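Local coordinates for Glyoxalase/bleomycin resistance protein/dioxygenase (Alicyclobacillus acidocaldarius subsp. acidocaldarius, PDB 3RRI) that is a metal-binding member of the glyoxalase/bleomycin resistance/dioxygenase superfamily and may act as a dioxygenase, although its substrate is not established, at residues I93-D98 / E111-I116; L13-R18 / S119-E124; D25-K30 / L115-N120. All coordinates share one frame; numbering follows the deposited sequence.

The three contacts are each centred about 9 Å from the centre of the chain. Contacts 2 and 3 have centres about 8 Å apart and share Ser119 and Asn120. The centre of contact 1 is about 13 Å from that of contact 2 and 12 Å from that of contact 3, with which it shares Leu115 and Ile116. Along the chain, 13-18 and 25-30 come first, then 93-98, and 111-124 supplies the second partner of every contact. Strands 110-116 and 122-128 are neighbours in one sheet, joined by the turn after 116. This hairpin meets strand 95-98 of the same sheet in contact 1; contacts 2 and 3 join it to the first strand and helix, in the N-terminal half.

Contact 1. Residues I93-D98 / E111-I116; sequences IPFYHD and ETFFLI
Phe95 and Leu115 meet side by side in the tightly packed part of this contact. Leu115 CD2 sits 3.6 Å from the centroid of the Phe95 ring and only 5° off its normal, a CH-pi contact over the centre of the face. The CB of Phe95 leads away from 111-116, but CG is set beside the backbone N (chi1 -75°), where the ring comes back alongside Leu115. The same ring reaches Phe113 with one corner, Phe95 CE2 lying 3.6 Å from Phe113 CD1, and the two ring planes are oblique. Helix 78-90 packs on this side: Ala88 touches both Phe95 and Leu115, Lys89 makes a cation-pi contact with Phe95, and Phe81 and Tyr85 meet Phe113 edge-to-face.

The backbones pair antiparallel with a classic beta bulge, in which Tyr96 and His97 both face Phe114. Phe114 O accepts from Tyr96 N at 2.9 Å and from His97 N at 3.2 Å. Both donors come from the same face of the carbonyl plane. The His97 bond is nearly straight (170°); the Tyr96 bond is bent. His97 O takes Phe114 N in return, and Pro94 O takes Ile116 N.

The side of Pro94 and Tyr96 is more exposed to solvent, though Ile116 and Phe114 still bury much surface there. Pro94 CB rests on Ile116 CG2 at 3.8 Å, and Tyr96 CB lies 3.9 Å from Phe114 CB. Within 93-98, His97 ND1 donates to Asp98 O at 3.0 Å. A water bridges Asp98 O and Thr112 O, weakly at the threonine.

Apolar and aromatic groups thus dominate the helix side, with Lys89 bridging the Phe95 ring and the Asp98 carboxylate. One carbonyl with two N-H donors absorbs the extra residue of the bulge. The in-plane bond from ND1 restrains the turn of the imidazole and implies that ND1 carries a proton.

Contact 2. Residues L13-R18 / S119-E124; sequences LAIPAR and SNNLLE
Ser119 and Asn121 reach across to the end of strand 10-17 and bury most of the surface in this contact. Each uses its side chain to bond to backbone at that end. The two backbones stay apart, and no ladder forms between these segments.

Ser119 points its CB toward the strand. OG accepts the backbone N of Arg18 at 2.9 Å, in a nearly straight bond (170°). The start of the Arg18 side chain wraps the same oxygen, with Arg18 CG 3.4 Å from Ser119 OG. This follows from the first torsion of Arg18, which places CG between the backbone N and the carbonyl carbon (chi1 69°). From CG the arginine runs extended. Its guanidinium forms a salt bridge with Glu22 and a cation-pi contact with Trp60.

Asn121 works two residues back along the strand. Its ND2 donates to Pro16 O at 2.9 Å. The donor lies in the carbonyl plane, and the acceptor lies close to the plane of the asparagine amide, but the bond is bent, with an N-H...O angle of 139°. The flat amide also packs against apolar atoms: Ile15 CD1 is 3.8 Å from Asn121 ND2, and Pro16 CD is 3.7 Å from Asn121 OD1. That oxygen has a polar partner too, Arg69 of the second subunit. Thus both ends of this buried amide are satisfied.

Earlier in the strand, Leu13 and Ala14 pair antiparallel with a strand of the second subunit, so the sheet runs on across the interface.

Strand 10-17 opens the first beta-alpha-beta-beta-beta module of the chain, and strand 122-128 closes the second. Paired modules of this kind are the mark of the glyoxalase, or vicinal oxygen chelate, fold.

Contact 3. Residues D25-K30 / L115-N120; sequences DFYVTK and LIDPSN
Ile116 meets the ring of Phe26 through its backbone: Ile116 O lies 3.3 Å from Phe26 CE1. The next residue, Asp117, has the largest share of the contact on this segment. Its CB sits over one face of the Phe26 ring, 3.8 Å from the centroid and displaced toward the rim. Its OD2 accepts the hydroxyl of Tyr27, with Tyr27 OH at 2.6 Å from Asp117 OD2. The hydroxyl comes on the anti side of the carboxylate, whose plane stands 84° from the tyrosine ring. Asp117 CG lies between the backbone N and the carbonyl carbon (chi1 88°), a placing from which the carboxylate serves both Tyr27 and the turn.

Pro118 follows, with its CD 3.7 Å from Phe26 CG. Ser119 closes an Asx turn: its N donates to Asp117 OD1 at 2.9 Å, from above the carboxylate plane. Asn121 N also donates to OD1, so both carboxylate oxygens are occupied. Asn120 N bonds to Asp117 O and completes a type I beta turn.

On the helix, Phe26 CD2 lies over the centre of the Tyr27 ring, 3.5 Å above its plane.

Helix 20-30 packs against the turn that leaves strand 110-116. Ile15 of strand 10-17 touches both Tyr27 and Asp117, Leu123 of strand 122-128 touches Tyr27, and Ile93 packs on Phe26.

Contact 1. Residues I93-D98 / E111-I116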
loop_
_atom_site.group_PDB
_atom_site.type_symbol
_atom_site.label_atom_id
_atom_site.label_comp_id
_atom_site.label_asym_id
_atom_site.label_seq_id
_atom_site.Cartn_x
_atom_site.Cartn_y
_atom_site.Cartn_z
ATOM N N ILE A 93 4.244 31.235 -14.484
ATOM C CA ILE A 93 3.389 31.441 -13.310
ATOM C C ILE A 93 4.083 32.407 -12.375
ATOM O O ILE A 93 5.274 32.254 -12.118
ATOM C CB ILE A 93 3.072 30.132 -12.541
ATOM C CG1 ILE A 93 2.501 29.092 -13.496
ATOM C CG2 ILE A 93 2.100 30.455 -11.368
ATOM C CD1 ILE A 93 2.011 27.784 -12.808
ATOM N N PRO A 94 3.363 33.423 -11.870
ATOM C CA PRO A 94 4.114 34.398 -11.091
ATOM C C PRO A 94 4.658 33.818 -9.808
ATOM O O PRO A 94 3.921 33.150 -9.089
ATOM C CB PRO A 94 3.079 35.498 -10.772
ATOM C CG PRO A 94 2.011 35.309 -11.725
ATOM C CD PRO A 94 2.014 33.897 -12.216
ATOM N N PHE A 95 5.920 34.098 -9.518
ATOM C CA PHE A 95 6.528 33.832 -8.222
ATOM C C PHE A 95 6.418 35.044 -7.287
ATOM O O PHE A 95 6.640 36.194 -7.697
ATOM C CB PHE A 95 8.008 33.482 -8.383
ATOM C CG PHE A 95 8.249 32.104 -8.920
ATOM C CD1 PHE A 95 7.966 31.801 -10.238
ATOM C CD2 PHE A 95 8.754 31.093 -8.116
ATOM C CE1 PHE A 95 8.195 30.500 -10.747
ATOM C CE2 PHE A 95 8.965 29.817 -8.618
ATOM C CZ PHE A 95 8.661 29.520 -9.933
ATOM N N TYR A 96 6.050 34.794 -6.036
ATOM C CA TYR A 96 6.206 35.739 -4.953
ATOM C C TYR A 96 7.628 35.699 -4.417
ATOM O O TYR A 96 8.210 36.740 -4.057
ATOM C CB TYR A 96 5.193 35.429 -3.829
ATOM C CG TYR A 96 5.291 36.376 -2.677
ATOM C CD1 TYR A 96 4.803 37.681 -2.790
ATOM C CD2 TYR A 96 5.890 35.993 -1.479
ATOM C CE1 TYR A 96 4.911 38.571 -1.725
ATOM C CE2 TYR A 96 5.998 36.867 -0.417
ATOM C CZ TYR A 96 5.511 38.153 -0.550
ATOM O OH TYR A 96 5.621 39.016 0.515
ATOM N N HIS A 97 8.170 34.496 -4.309
ATOM C CA HIS A 97 9.552 34.283 -3.873
ATOM C C HIS A 97 10.165 33.146 -4.675
ATOM O O HIS A 97 9.624 32.048 -4.728
ATOM C CB HIS A 97 9.609 33.995 -2.365
ATOM C CG HIS A 97 10.932 34.312 -1.734
ATOM N ND1 HIS A 97 12.086 33.617 -2.039
ATOM C CD2 HIS A 97 11.286 35.249 -0.822
ATOM C CE1 HIS A 97 13.094 34.111 -1.336
ATOM N NE2 HIS A 97 12.638 35.108 -0.599
ATOM N N ASP A 98 11.304 33.398 -5.335
ATOM C CA ASP A 98 11.924 32.371 -6.142
ATOM C C ASP A 98 12.596 31.326 -5.236
ATOM O O ASP A 98 12.644 31.477 -4.014
ATOM C CB ASP A 98 12.964 33.004 -7.122
ATOM C CG ASP A 98 13.117 32.213 -8.436
ATOM O OD1 ASP A 98 12.907 30.970 -8.469
ATOM O OD2 ASP A 98 13.452 32.837 -9.479
ATOM N N GLU A 111 14.196 23.345 0.872
ATOM C CA GLU A 111 14.063 24.198 -0.302
ATOM C C GLU A 111 12.637 24.655 -0.380
ATOM O O GLU A 111 11.723 23.887 -0.047
ATOM C CB GLU A 111 14.447 23.462 -1.581
ATOM C CG GLU A 111 15.895 22.944 -1.645
ATOM C CD GLU A 111 16.501 22.884 -3.058
ATOM O OE1 GLU A 111 17.631 22.380 -3.182
ATOM O OE2 GLU A 111 15.891 23.338 -4.039
ATOM N N THR A 112 12.420 25.878 -0.865
ATOM C CA THR A 112 11.094 26.470 -0.896
ATOM C C THR A 112 10.976 27.406 -2.105
ATOM O O THR A 112 11.972 28.029 -2.509
ATOM C CB THR A 112 10.871 27.287 0.386
ATOM O OG1 THR A 112 9.594 27.904 0.365
ATOM C CG2 THR A 112 11.903 28.386 0.468
ATOM N N PHE A 113 9.802 27.489 -2.712
ATOM C CA PHE A 113 9.458 28.618 -3.578
ATOM C C PHE A 113 7.995 28.969 -3.348
ATOM O O PHE A 113 7.230 28.109 -2.901
ATOM C CB PHE A 113 9.749 28.365 -5.061
ATOM C CG PHE A 113 9.026 27.185 -5.656
ATOM C CD1 PHE A 113 7.823 27.343 -6.330
ATOM C CD2 PHE A 113 9.572 25.910 -5.595
ATOM C CE1 PHE A 113 7.210 26.271 -6.934
ATOM C CE2 PHE A 113 8.917 24.833 -6.168
ATOM C CZ PHE A 113 7.745 25.029 -6.831
ATOM N N PHE A 114 7.648 30.230 -3.554
ATOM C CA PHE A 114 6.275 30.702 -3.403
ATOM C C PHE A 114 5.738 31.190 -4.736
ATOM O O PHE A 114 6.373 32.033 -5.393
ATOM C CB PHE A 114 6.206 31.888 -2.463
ATOM C CG PHE A 114 6.357 31.571 -1.006
ATOM C CD1 PHE A 114 5.258 31.682 -0.161
ATOM C CD2 PHE A 114 7.568 31.234 -0.461
ATOM C CE1 PHE A 114 5.378 31.441 1.206
ATOM C CE2 PHE A 114 7.688 30.957 0.904
ATOM C CZ PHE A 114 6.583 31.076 1.739
ATOM N N LEU A 115 4.572 30.703 -5.125
ATOM C CA LEU A 115 3.793 31.233 -6.233
ATOM C C LEU A 115 2.712 32.156 -5.665
ATOM O O LEU A 115 2.473 32.161 -4.451
ATOM C CB LEU A 115 3.142 30.117 -7.039
ATOM C CG LEU A 115 4.048 28.999 -7.521
ATOM C CD1 LEU A 115 3.291 28.006 -8.302
ATOM C CD2 LEU A 115 5.226 29.598 -8.370
ATOM N N ILE A 116 2.104 32.966 -6.529
ATOM C CA ILE A 116 1.049 33.896 -6.089
ATOM C C ILE A 116 -0.072 33.855 -7.083
ATOM O O ILE A 116 0.132 33.961 -8.294
ATOM C CB ILE A 116 1.617 35.334 -5.833
ATOM C CG1 ILE A 116 0.542 36.287 -5.280
ATOM C CG2 ILE A 116 2.314 35.895 -7.106
ATOM C CD1 ILE A 116 1.068 37.639 -4.805
HETATM O O HOH W 1 11.264 30.809 -1.440
#

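Contact 2. Residues L13-R18 / S119-E124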
loop_
_atom_site.group_PDB
_atom_site.type_symbol
_atom_site.label_atom_id
_atom_site.label_comp_id
_atom_site.label_asym_id
_atom_site.label_seq_id
_atom_site.Cartn_x
_atom_site.Cartn_y
_atom_site.Cartn_z
ATOM N N LEU A 13 -9.016 22.989 1.685
ATOM C CA LEU A 13 -8.811 24.384 1.976
ATOM C C LEU A 13 -9.749 25.253 1.149
ATOM O O LEU A 13 -9.946 24.998 -0.025
ATOM C CB LEU A 13 -7.354 24.781 1.623
ATOM C CG LEU A 13 -7.009 26.200 1.977
ATOM C CD1 LEU A 13 -7.014 26.517 3.466
ATOM C CD2 LEU A 13 -5.594 26.533 1.351
ATOM N N ALA A 14 -10.287 26.308 1.783
ATOM C CA ALA A 14 -11.029 27.320 1.084
ATOM C C ALA A 14 -10.218 28.640 1.088
ATOM O O ALA A 14 -9.686 29.042 2.109
ATOM C CB ALA A 14 -12.425 27.506 1.808
ATOM N N ILE A 15 -10.203 29.294 -0.063
ATOM C CA ILE A 15 -9.516 30.559 -0.233
ATOM C C ILE A 15 -10.421 31.451 -1.094
ATOM O O ILE A 15 -11.250 30.953 -1.884
ATOM C CB ILE A 15 -8.154 30.386 -0.956
ATOM C CG1 ILE A 15 -8.326 29.681 -2.322
ATOM C CG2 ILE A 15 -7.131 29.706 -0.027
ATOM C CD1 ILE A 15 -6.975 29.691 -3.148
ATOM N N PRO A 16 -10.221 32.778 -0.994
ATOM C CA PRO A 16 -10.952 33.671 -1.860
ATOM C C PRO A 16 -10.413 33.743 -3.304
ATOM O O PRO A 16 -9.191 33.660 -3.524
ATOM C CB PRO A 16 -10.782 35.022 -1.175
ATOM C CG PRO A 16 -9.537 34.926 -0.453
ATOM C CD PRO A 16 -9.334 33.483 -0.074
ATOM N N ALA A 17 -11.321 33.894 -4.258
ATOM C CA ALA A 17 -11.004 34.178 -5.657
ATOM C C ALA A 17 -11.829 35.372 -6.064
ATOM O O ALA A 17 -13.042 35.345 -5.941
ATOM C CB ALA A 17 -11.342 33.005 -6.544
ATOM N N ARG A 18 -11.195 36.411 -6.580
ATOM C CA ARG A 18 -11.940 37.587 -7.049
ATOM C C ARG A 18 -12.747 37.318 -8.324
ATOM O O ARG A 18 -13.707 38.037 -8.631
ATOM C CB ARG A 18 -10.973 38.747 -7.250
ATOM C CG ARG A 18 -10.038 38.568 -8.390
ATOM C CD ARG A 18 -8.937 39.589 -8.307
ATOM N NE ARG A 18 -8.130 39.522 -9.520
ATOM C CZ ARG A 18 -7.084 40.306 -9.756
ATOM N NH1 ARG A 18 -6.720 41.212 -8.861
ATOM N NH2 ARG A 18 -6.418 40.189 -10.910
ATOM N N SER A 119 -5.571 36.483 -6.866
ATOM C CA SER A 119 -6.167 37.151 -5.745
ATOM C C SER A 119 -5.207 37.238 -4.559
ATOM O O SER A 119 -5.621 37.423 -3.420
ATOM C CB SER A 119 -7.468 36.437 -5.367
ATOM O OG SER A 119 -8.310 36.318 -6.465
ATOM N N ASN A 120 -3.898 37.129 -4.850
ATOM C CA ASN A 120 -2.819 37.305 -3.874
ATOM C C ASN A 120 -2.746 36.256 -2.772
ATOM O O ASN A 120 -2.111 36.469 -1.763
ATOM C CB ASN A 120 -2.821 38.716 -3.254
ATOM C CG ASN A 120 -2.509 39.801 -4.271
ATOM O OD1 ASN A 120 -1.826 39.562 -5.287
ATOM N ND2 ASN A 120 -3.012 41.007 -4.001
ATOM N N ASN A 121 -3.365 35.097 -3.005
ATOM C CA ASN A 121 -3.083 33.932 -2.175
ATOM C C ASN A 121 -1.690 33.396 -2.448
ATOM O O ASN A 121 -1.285 33.296 -3.627
ATOM C CB ASN A 121 -4.094 32.819 -2.439
ATOM C CG ASN A 121 -5.484 33.209 -1.996
ATOM O OD1 ASN A 121 -5.729 33.366 -0.807
ATOM N ND2 ASN A 121 -6.359 33.408 -2.947
ATOM N N LEU A 122 -0.971 33.073 -1.386
ATOM C CA LEU A 122 0.411 32.592 -1.492
ATOM C C LEU A 122 0.468 31.055 -1.394
ATOM O O LEU A 122 -0.012 30.474 -0.406
ATOM C CB LEU A 122 1.293 33.213 -0.431
ATOM C CG LEU A 122 1.556 34.733 -0.511
ATOM C CD1 LEU A 122 2.423 35.157 0.653
ATOM C CD2 LEU A 122 2.177 35.185 -1.867
ATOM N N LEU A 123 1.056 30.429 -2.418
ATOM C CA LEU A 123 1.286 29.001 -2.493
ATOM C C LEU A 123 2.744 28.764 -2.195
ATOM O O LEU A 123 3.602 29.300 -2.907
ATOM C CB LEU A 123 0.984 28.480 -3.877
ATOM C CG LEU A 123 -0.489 28.433 -4.319
ATOM C CD1 LEU A 123 -1.005 29.822 -4.521
ATOM C CD2 LEU A 123 -0.639 27.575 -5.567
ATOM N N GLU A 124 3.035 27.956 -1.187
ATOM C CA GLU A 124 4.415 27.575 -0.904
ATOM C C GLU A 124 4.616 26.087 -1.132
ATOM O O GLU A 124 3.822 25.261 -0.665
ATOM C CB GLU A 124 4.827 27.915 0.515
ATOM C CG GLU A 124 6.307 27.587 0.766
ATOM C CD GLU A 124 6.763 27.672 2.215
ATOM O OE1 GLU A 124 5.914 27.577 3.139
ATOM O OE2 GLU A 124 8.001 27.833 2.428
#

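Contact 3. Residues D25-K30 / L115-N120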
loop_
_atom_site.group_PDB
_atom_site.type_symbol
_atom_site.label_atom_id
_atom_site.label_comp_id
_atom_site.label_asym_id
_atom_site.label_seq_id
_atom_site.Cartn_x
_atom_site.Cartn_y
_atom_site.Cartn_z
ATOM N N ASP A 25 -8.024 29.615 -14.789
ATOM C CA ASP A 25 -6.856 29.844 -15.662
ATOM C C ASP A 25 -5.562 29.594 -14.885
ATOM O O ASP A 25 -4.624 28.970 -15.394
ATOM C CB ASP A 25 -6.860 31.287 -16.205
ATOM C CG ASP A 25 -8.039 31.583 -17.160
ATOM O OD1 ASP A 25 -8.751 30.650 -17.618
ATOM O OD2 ASP A 25 -8.243 32.791 -17.457
ATOM N N PHE A 26 -5.521 30.039 -13.631
ATOM C CA PHE A 26 -4.341 29.901 -12.814
ATOM C C PHE A 26 -4.156 28.443 -12.379
ATOM O O PHE A 26 -3.106 27.830 -12.596
ATOM C CB PHE A 26 -4.410 30.807 -11.595
ATOM C CG PHE A 26 -3.201 30.734 -10.729
ATOM C CD1 PHE A 26 -2.089 31.547 -11.005
ATOM C CD2 PHE A 26 -3.123 29.836 -9.647
ATOM C CE1 PHE A 26 -0.967 31.457 -10.228
ATOM C CE2 PHE A 26 -2.015 29.754 -8.865
ATOM C CZ PHE A 26 -0.907 30.563 -9.164
ATOM N N TYR A 27 -5.160 27.888 -11.704
ATOM C CA TYR A 27 -4.988 26.604 -11.057
ATOM C C TYR A 27 -5.023 25.411 -12.008
ATOM O O TYR A 27 -4.330 24.451 -11.788
ATOM C CB TYR A 27 -6.050 26.392 -9.952
ATOM C CG TYR A 27 -5.714 27.206 -8.733
ATOM C CD1 TYR A 27 -4.707 26.802 -7.873
ATOM C CD2 TYR A 27 -6.358 28.433 -8.455
ATOM C CE1 TYR A 27 -4.336 27.559 -6.784
ATOM C CE2 TYR A 27 -5.970 29.222 -7.363
ATOM C CZ TYR A 27 -4.963 28.781 -6.514
ATOM O OH TYR A 27 -4.585 29.515 -5.432
ATOM N N VAL A 28 -5.880 25.462 -13.012
ATOM C CA VAL A 28 -6.051 24.358 -13.936
ATOM C C VAL A 28 -5.112 24.564 -15.126
ATOM O O VAL A 28 -4.168 23.800 -15.307
ATOM C CB VAL A 28 -7.500 24.211 -14.402
ATOM C CG1 VAL A 28 -7.631 23.113 -15.414
ATOM C CG2 VAL A 28 -8.457 23.955 -13.192
ATOM N N THR A 29 -5.333 25.606 -15.905
ATOM C CA THR A 29 -4.586 25.740 -17.149
ATOM C C THR A 29 -3.087 25.873 -16.907
ATOM O O THR A 29 -2.302 25.179 -17.565
ATOM C CB THR A 29 -5.056 26.936 -17.981
ATOM O OG1 THR A 29 -6.469 26.833 -18.222
ATOM C CG2 THR A 29 -4.335 26.964 -19.356
ATOM N N LYS A 30 -2.678 26.744 -15.996
ATOM C CA LYS A 30 -1.237 26.916 -15.773
ATOM C C LYS A 30 -0.687 25.943 -14.754
ATOM O O LYS A 30 0.279 25.246 -15.037
ATOM C CB LYS A 30 -0.892 28.338 -15.362
ATOM C CG LYS A 30 -1.125 29.376 -16.458
ATOM C CD LYS A 30 -1.601 30.691 -15.910
ATOM C CE LYS A 30 -0.684 31.244 -14.852
ATOM N NZ LYS A 30 -1.018 32.684 -14.576
ATOM N N LEU A 115 4.572 30.703 -5.125
ATOM C CA LEU A 115 3.793 31.233 -6.233
ATOM C C LEU A 115 2.712 32.156 -5.665
ATOM O O LEU A 115 2.473 32.161 -4.451
ATOM C CB LEU A 115 3.142 30.117 -7.039
ATOM C CG LEU A 115 4.048 28.999 -7.521
ATOM C CD1 LEU A 115 3.291 28.006 -8.302
ATOM C CD2 LEU A 115 5.226 29.598 -8.370
ATOM N N ILE A 116 2.104 32.966 -6.529
ATOM C CA ILE A 116 1.049 33.896 -6.089
ATOM C C ILE A 116 -0.072 33.855 -7.083
ATOM O O ILE A 116 0.132 33.961 -8.294
ATOM C CB ILE A 116 1.617 35.334 -5.833
ATOM C CG1 ILE A 116 0.542 36.287 -5.280
ATOM C CG2 ILE A 116 2.314 35.895 -7.106
ATOM C CD1 ILE A 116 1.068 37.639 -4.805
ATOM N N ASP A 117 -1.283 33.582 -6.586
ATOM C CA ASP A 117 -2.450 33.504 -7.440
ATOM C C ASP A 117 -3.042 34.917 -7.720
ATOM O O ASP A 117 -2.571 35.908 -7.153
ATOM C CB ASP A 117 -3.462 32.430 -6.942
ATOM C CG ASP A 117 -4.479 32.918 -5.936
ATOM O OD1 ASP A 117 -4.501 34.105 -5.607
ATOM O OD2 ASP A 117 -5.316 32.047 -5.496
ATOM N N PRO A 118 -4.021 35.004 -8.630
ATOM C CA PRO A 118 -4.472 36.348 -9.049
ATOM C C PRO A 118 -5.166 37.156 -7.948
ATOM O O PRO A 118 -5.337 38.364 -8.094
ATOM C CB PRO A 118 -5.415 36.054 -10.217
ATOM C CG PRO A 118 -5.002 34.719 -10.714
ATOM C CD PRO A 118 -4.565 33.962 -9.506
ATOM N N SER A 119 -5.571 36.483 -6.866
ATOM C CA SER A 119 -6.167 37.151 -5.745
ATOM C C SER A 119 -5.207 37.238 -4.559
ATOM O O SER A 119 -5.621 37.423 -3.420
ATOM C CB SER A 119 -7.468 36.437 -5.367
ATOM O OG SER A 119 -8.310 36.318 -6.465
ATOM N N ASN A 120 -3.898 37.129 -4.850
ATOM C CA ASN A 120 -2.819 37.305 -3.874
ATOM C C ASN A 120 -2.746 36.256 -2.772
ATOM O O ASN A 120 -2.111 36.469 -1.763
ATOM C CB ASN A 120 -2.821 38.716 -3.254
ATOM C CG ASN A 120 -2.509 39.801 -4.271
ATOM O OD1 ASN A 120 -1.826 39.562 -5.287
ATOM N ND2 ASN A 120 -3.012 41.007 -4.001
#